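Local coordinates for protein ribonucleoside triphosphate reductase (Lactobacillus leichmannii, PDB 1L1L) that catalyses the adenosylcobalamin-dependent reduction of ribonucleoside triphosphates to deoxyribonucleotides, as a monomeric class II ribonucleotide reductase under allosteric control, at residues Thr30-Tyr35 and Ser45-Glu50; Lys53-Gly58 and Arg99-Ser104. One frame throughout, in Å; residues are numbered along the deposited sequence.

Contact 1: Thr30-Tyr35 and Ser45-Glu50; sequences TYKRTY and SENWDE
With CG of Tyr31 trans to the backbone N (chi1 155°) and CG of Trp48 likewise, both side chains are carried into the gap between the end of helix 27-32 and the start of helix 48-60, where they form a T-shaped pair. The ring planes stand at 66° and the centroids 5.1 Å apart; the benzo edge of Trp48 is directed at one face of Tyr31, CE3 lying 3.7 Å from Tyr31 CE1, toward the rim of the ring rather than over its middle. The phenol oxygen of Tyr31 reaches the backbone just ahead of helix 48-60, 2.8 Å from Asn47 O, and is hydrogen-bonded to Thr51 in the first turns of that helix. The contact closes the connection between these two helices, which carries the short strands 38-39 and 44-45, in the N-terminal alpha domain of ribonucleotide reductases. Lys32 bends at chi2 and chi3, which folds its chain back toward Ser45-Glu50. Its NZ donates to Ser45 OG at 2.9 Å and to Glu46 O at 3.0 Å, the latter approached 26° out of the carbonyl plane. Two waters also accept from this ammonium, so its three hydrogens are shared among four acceptors; one water donates in turn to Asn47 OD1, the other to Ser45 O. Ser45 OG has a further partner in Glu724, while a third water donates to both Lys32 O and Ser45 OG.

Contact 2: Lys53-Gly58 and Arg99-Ser104; sequences KRVVEG and RNLWIS
Helices 53-58 and 99-103 cross nearly at right angles, 103° between their directions and 8.7 Å between axes at closest approach, and the chains come nearest at Val55 and Ser104, whose CA atoms are 4.6 Å apart. Within the ribonucleotide reductase alpha domain, Arg54 of helix 48-60 donates to backbone carbonyls at the C-terminal end of helix 98-103: Leu101 O in the last turn and Ser104 O just past it. Its chain runs extended from CG to NE and delivers the guanidinium edge-on. NH1 and NH2 both donate to Leu101 O, each at 3.0 Å; NH2 lies in the carbonyl plane, whereas NH1 sits 50° out of it. NH1 also donates to Ser104 O, which lies in the guanidinium plane, and NE is paired with Glu46, so the group is held against rotation from several sides. A positive charge here would probably offset the partial negative charge at the helix terminus. Beside it, Val55 packs CG1 against Ser104 CB at 3.8 Å and sets CG2 3.8 Å from Leu101 O, with Leu101 CD2 more loosely beside it; Pro96 of strand 94-96 touches both residues. Ser104 OG, trans to its own backbone N (chi1 -172°), donates to Val55 O at 2.9 Å, in the carbonyl plane and on a lone pair.

In the fold
Contact 1 closes along the chain before contact 2 opens, and their centres lie about 12 Å apart on the same side of the chain's centre. Helix 48-60 serves both: its first turn faces helix 27-32, and its middle crosses helix 98-103. A salt bridge joins them directly, Glu46 OE1 to Arg54 NE at 2.7 Å, and Trp102 CE3 packs 3.3 Å from Thr34 O. Helix 48-60 thus joins helix 27-32 to helix 98-103, all within the ribonucleotide reductase alpha domain. Tyr31 and Tyr35 touch helix 551-557, and Pro96 belongs to strand 94-96, which pairs antiparallel with strand 421-424, so this N-terminal unit meets distant parts of the chain.

Contact 1: Thr30-Tyr35 and Ser45-Glu50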
# COMPACT_ATOMS: atom_id res chain seq x y z
N THR A 30 -11.02 -9.61 -12.12
CA THR A 30 -9.95 -8.97 -11.37
C THR A 30 -9.09 -10.01 -10.68
O THR A 30 -7.87 -9.92 -10.66
CB THR A 30 -10.50 -7.99 -10.32
OG1 THR A 30 -11.18 -6.91 -10.98
CG2 THR A 30 -9.37 -7.41 -9.46
N TYR A 31 -9.73 -11.02 -10.10
CA TYR A 31 -8.99 -12.07 -9.43
C TYR A 31 -8.06 -12.81 -10.39
O TYR A 31 -6.88 -13.02 -10.09
CB TYR A 31 -9.95 -13.06 -8.76
CG TYR A 31 -9.32 -14.42 -8.58
CD1 TYR A 31 -8.22 -14.59 -7.72
CD2 TYR A 31 -9.76 -15.52 -9.32
CE1 TYR A 31 -7.58 -15.84 -7.61
CE2 TYR A 31 -9.12 -16.76 -9.22
CZ TYR A 31 -8.04 -16.91 -8.37
OH TYR A 31 -7.42 -18.14 -8.29
N LYS A 32 -8.60 -13.22 -11.53
CA LYS A 32 -7.84 -13.97 -12.53
C LYS A 32 -6.60 -13.30 -13.07
O LYS A 32 -5.60 -13.95 -13.34
CB LYS A 32 -8.75 -14.33 -13.71
CG LYS A 32 -9.80 -15.35 -13.35
CD LYS A 32 -9.17 -16.67 -12.91
CE LYS A 32 -8.53 -17.40 -14.08
NZ LYS A 32 -8.06 -18.75 -13.67
N ARG A 33 -6.66 -11.99 -13.25
CA ARG A 33 -5.51 -11.29 -13.79
C ARG A 33 -4.68 -10.61 -12.71
O ARG A 33 -3.74 -9.88 -13.03
CB ARG A 33 -5.99 -10.26 -14.81
CG ARG A 33 -6.87 -9.17 -14.22
CD ARG A 33 -7.44 -8.26 -15.30
NE ARG A 33 -6.40 -7.74 -16.19
CZ ARG A 33 -6.52 -6.62 -16.90
NH1 ARG A 33 -7.63 -5.90 -16.83
NH2 ARG A 33 -5.52 -6.22 -17.68
N THR A 34 -4.98 -10.86 -11.43
CA THR A 34 -4.24 -10.23 -10.34
C THR A 34 -3.70 -11.13 -9.24
O THR A 34 -2.57 -10.94 -8.77
CB THR A 34 -5.10 -9.16 -9.63
OG1 THR A 34 -5.80 -8.38 -10.60
CG2 THR A 34 -4.21 -8.25 -8.78
N TYR A 35 -4.50 -12.10 -8.80
CA TYR A 35 -4.06 -12.96 -7.70
C TYR A 35 -3.91 -14.45 -8.02
O TYR A 35 -3.41 -15.20 -7.19
CB TYR A 35 -5.01 -12.80 -6.52
CG TYR A 35 -5.20 -11.37 -6.10
CD1 TYR A 35 -6.45 -10.77 -6.18
CD2 TYR A 35 -4.11 -10.59 -5.67
CE1 TYR A 35 -6.63 -9.44 -5.84
CE2 TYR A 35 -4.28 -9.25 -5.33
CZ TYR A 35 -5.55 -8.68 -5.42
OH TYR A 35 -5.75 -7.36 -5.09
N SER A 45 -3.55 -21.26 -14.73
CA SER A 45 -3.51 -20.40 -13.56
C SER A 45 -4.51 -20.95 -12.53
O SER A 45 -5.44 -21.65 -12.89
CB SER A 45 -3.89 -18.96 -13.94
OG SER A 45 -5.23 -18.89 -14.41
N GLU A 46 -4.28 -20.62 -11.26
CA GLU A 46 -5.14 -21.07 -10.17
C GLU A 46 -6.62 -20.71 -10.32
O GLU A 46 -6.99 -19.81 -11.08
CB GLU A 46 -4.66 -20.46 -8.85
CG GLU A 46 -3.32 -20.93 -8.33
CD GLU A 46 -2.92 -20.18 -7.07
OE1 GLU A 46 -2.07 -20.66 -6.30
OE2 GLU A 46 -3.47 -19.07 -6.87
N ASN A 47 -7.45 -21.43 -9.57
CA ASN A 47 -8.89 -21.17 -9.52
C ASN A 47 -9.05 -20.55 -8.14
O ASN A 47 -8.16 -20.70 -7.30
CB ASN A 47 -9.69 -22.47 -9.64
CG ASN A 47 -9.53 -23.13 -11.00
OD1 ASN A 47 -9.70 -22.49 -12.04
ND2 ASN A 47 -9.21 -24.42 -11.00
N TRP A 48 -10.15 -19.85 -7.90
CA TRP A 48 -10.37 -19.18 -6.61
C TRP A 48 -10.15 -20.11 -5.41
O TRP A 48 -9.32 -19.84 -4.53
CB TRP A 48 -11.77 -18.59 -6.58
CG TRP A 48 -12.11 -17.80 -5.34
CD1 TRP A 48 -13.30 -17.83 -4.66
CD2 TRP A 48 -11.29 -16.85 -4.66
NE1 TRP A 48 -13.27 -16.96 -3.61
CE2 TRP A 48 -12.05 -16.34 -3.58
CE3 TRP A 48 -9.99 -16.37 -4.86
CZ2 TRP A 48 -11.55 -15.37 -2.70
CZ3 TRP A 48 -9.49 -15.40 -3.98
CH2 TRP A 48 -10.27 -14.92 -2.92
N ASP A 49 -10.90 -21.20 -5.37
CA ASP A 49 -10.78 -22.14 -4.25
C ASP A 49 -9.33 -22.51 -3.95
O ASP A 49 -8.95 -22.62 -2.78
CB ASP A 49 -11.60 -23.41 -4.55
CG ASP A 49 -10.95 -24.27 -5.60
OD1 ASP A 49 -10.04 -25.04 -5.24
OD2 ASP A 49 -11.33 -24.17 -6.78
N GLU A 50 -8.51 -22.67 -4.99
CA GLU A 50 -7.10 -23.03 -4.81
C GLU A 50 -6.26 -21.92 -4.21
O GLU A 50 -5.37 -22.15 -3.40
CB GLU A 50 -6.47 -23.44 -6.13
CG GLU A 50 -7.13 -24.61 -6.84
CD GLU A 50 -6.51 -24.84 -8.20
OE1 GLU A 50 -6.62 -23.94 -9.05
OE2 GLU A 50 -5.89 -25.91 -8.40
O HOH W 1 -10.37 -20.29 -12.90
O HOH W 2 -4.93 -16.03 -14.90
O HOH W 3 -7.74 -21.05 -14.92

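Contact 2: Lys53-Gly58 and Arg99-Ser104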
# COMPACT_ATOMS: atom_id res chain seq x y z
N LYS A 53 -6.97 -21.56 -0.57
CA LYS A 53 -6.41 -22.69 0.18
C LYS A 53 -4.97 -22.42 0.60
O LYS A 53 -4.61 -22.60 1.76
CB LYS A 53 -6.49 -23.98 -0.66
CG LYS A 53 -5.71 -25.17 -0.09
CD LYS A 53 -6.06 -26.46 -0.83
CE LYS A 53 -4.99 -27.54 -0.68
NZ LYS A 53 -4.71 -27.93 0.73
N ARG A 54 -4.13 -22.00 -0.35
CA ARG A 54 -2.74 -21.73 -0.01
C ARG A 54 -2.59 -20.47 0.85
O ARG A 54 -1.67 -20.37 1.64
CB ARG A 54 -1.89 -21.62 -1.27
CG ARG A 54 -2.20 -20.44 -2.15
CD ARG A 54 -1.03 -20.18 -3.10
NE ARG A 54 -1.40 -19.23 -4.15
CZ ARG A 54 -1.58 -17.93 -3.96
NH1 ARG A 54 -1.43 -17.40 -2.75
NH2 ARG A 54 -1.92 -17.17 -4.98
N VAL A 55 -3.51 -19.52 0.70
CA VAL A 55 -3.42 -18.31 1.51
C VAL A 55 -3.70 -18.62 2.98
O VAL A 55 -2.97 -18.18 3.88
CB VAL A 55 -4.41 -17.24 1.05
CG1 VAL A 55 -4.39 -16.06 2.02
CG2 VAL A 55 -4.05 -16.78 -0.35
N VAL A 56 -4.77 -19.38 3.20
CA VAL A 56 -5.19 -19.78 4.54
C VAL A 56 -4.15 -20.67 5.20
O VAL A 56 -3.79 -20.46 6.36
CB VAL A 56 -6.54 -20.53 4.49
CG1 VAL A 56 -6.86 -21.13 5.87
CG2 VAL A 56 -7.63 -19.59 4.06
N GLU A 57 -3.69 -21.68 4.47
CA GLU A 57 -2.69 -22.60 4.99
C GLU A 57 -1.39 -21.87 5.29
O GLU A 57 -0.71 -22.15 6.28
CB GLU A 57 -2.43 -23.74 4.00
CG GLU A 57 -3.33 -24.94 4.20
CD GLU A 57 -3.22 -25.98 3.09
OE1 GLU A 57 -2.10 -26.26 2.61
OE2 GLU A 57 -4.28 -26.53 2.71
N GLY A 58 -1.05 -20.93 4.41
CA GLY A 58 0.17 -20.18 4.61
C GLY A 58 0.14 -19.36 5.88
O GLY A 58 1.17 -19.23 6.55
N ARG A 99 -1.42 -8.36 -1.38
CA ARG A 99 -0.11 -9.01 -1.35
C ARG A 99 -0.23 -10.42 -0.79
O ARG A 99 0.37 -11.35 -1.33
CB ARG A 99 0.88 -8.21 -0.48
CG ARG A 99 2.13 -9.00 -0.02
CD ARG A 99 2.91 -9.61 -1.17
NE ARG A 99 3.55 -8.62 -2.03
CZ ARG A 99 4.68 -7.97 -1.73
NH1 ARG A 99 5.31 -8.22 -0.59
NH2 ARG A 99 5.17 -7.07 -2.58
N ASN A 100 -0.99 -10.56 0.29
CA ASN A 100 -1.20 -11.87 0.90
C ASN A 100 -1.88 -12.81 -0.11
O ASN A 100 -1.48 -13.97 -0.24
CB ASN A 100 -2.07 -11.74 2.16
CG ASN A 100 -1.28 -11.28 3.38
OD1 ASN A 100 -0.96 -12.08 4.27
ND2 ASN A 100 -0.96 -9.99 3.43
N LEU A 101 -2.90 -12.33 -0.81
CA LEU A 101 -3.58 -13.19 -1.78
C LEU A 101 -2.63 -13.68 -2.86
O LEU A 101 -2.78 -14.79 -3.38
CB LEU A 101 -4.77 -12.47 -2.44
CG LEU A 101 -5.97 -12.09 -1.58
CD1 LEU A 101 -7.02 -11.38 -2.41
CD2 LEU A 101 -6.57 -13.36 -0.94
N TRP A 102 -1.64 -12.86 -3.18
CA TRP A 102 -0.69 -13.22 -4.22
C TRP A 102 0.49 -14.07 -3.77
O TRP A 102 0.99 -14.88 -4.55
CB TRP A 102 -0.17 -11.94 -4.90
CG TRP A 102 0.91 -12.17 -5.93
CD1 TRP A 102 2.24 -11.90 -5.80
CD2 TRP A 102 0.73 -12.73 -7.24
NE1 TRP A 102 2.91 -12.25 -6.95
CE2 TRP A 102 2.01 -12.77 -7.85
CE3 TRP A 102 -0.37 -13.22 -7.96
CZ2 TRP A 102 2.21 -13.26 -9.15
CZ3 TRP A 102 -0.17 -13.71 -9.25
CH2 TRP A 102 1.11 -13.73 -9.83
N ILE A 103 0.94 -13.91 -2.52
CA ILE A 103 2.12 -14.63 -2.07
C ILE A 103 1.99 -15.54 -0.84
O ILE A 103 2.89 -16.31 -0.54
CB ILE A 103 3.28 -13.62 -1.83
CG1 ILE A 103 4.62 -14.23 -2.23
CG2 ILE A 103 3.31 -13.18 -0.37
CD1 ILE A 103 4.80 -14.34 -3.73
N SER A 104 0.88 -15.44 -0.12
CA SER A 104 0.67 -16.25 1.07
C SER A 104 0.65 -17.73 0.71
O SER A 104 -0.12 -18.16 -0.15
CB SER A 104 -0.64 -15.84 1.75
OG SER A 104 -0.81 -16.47 3.01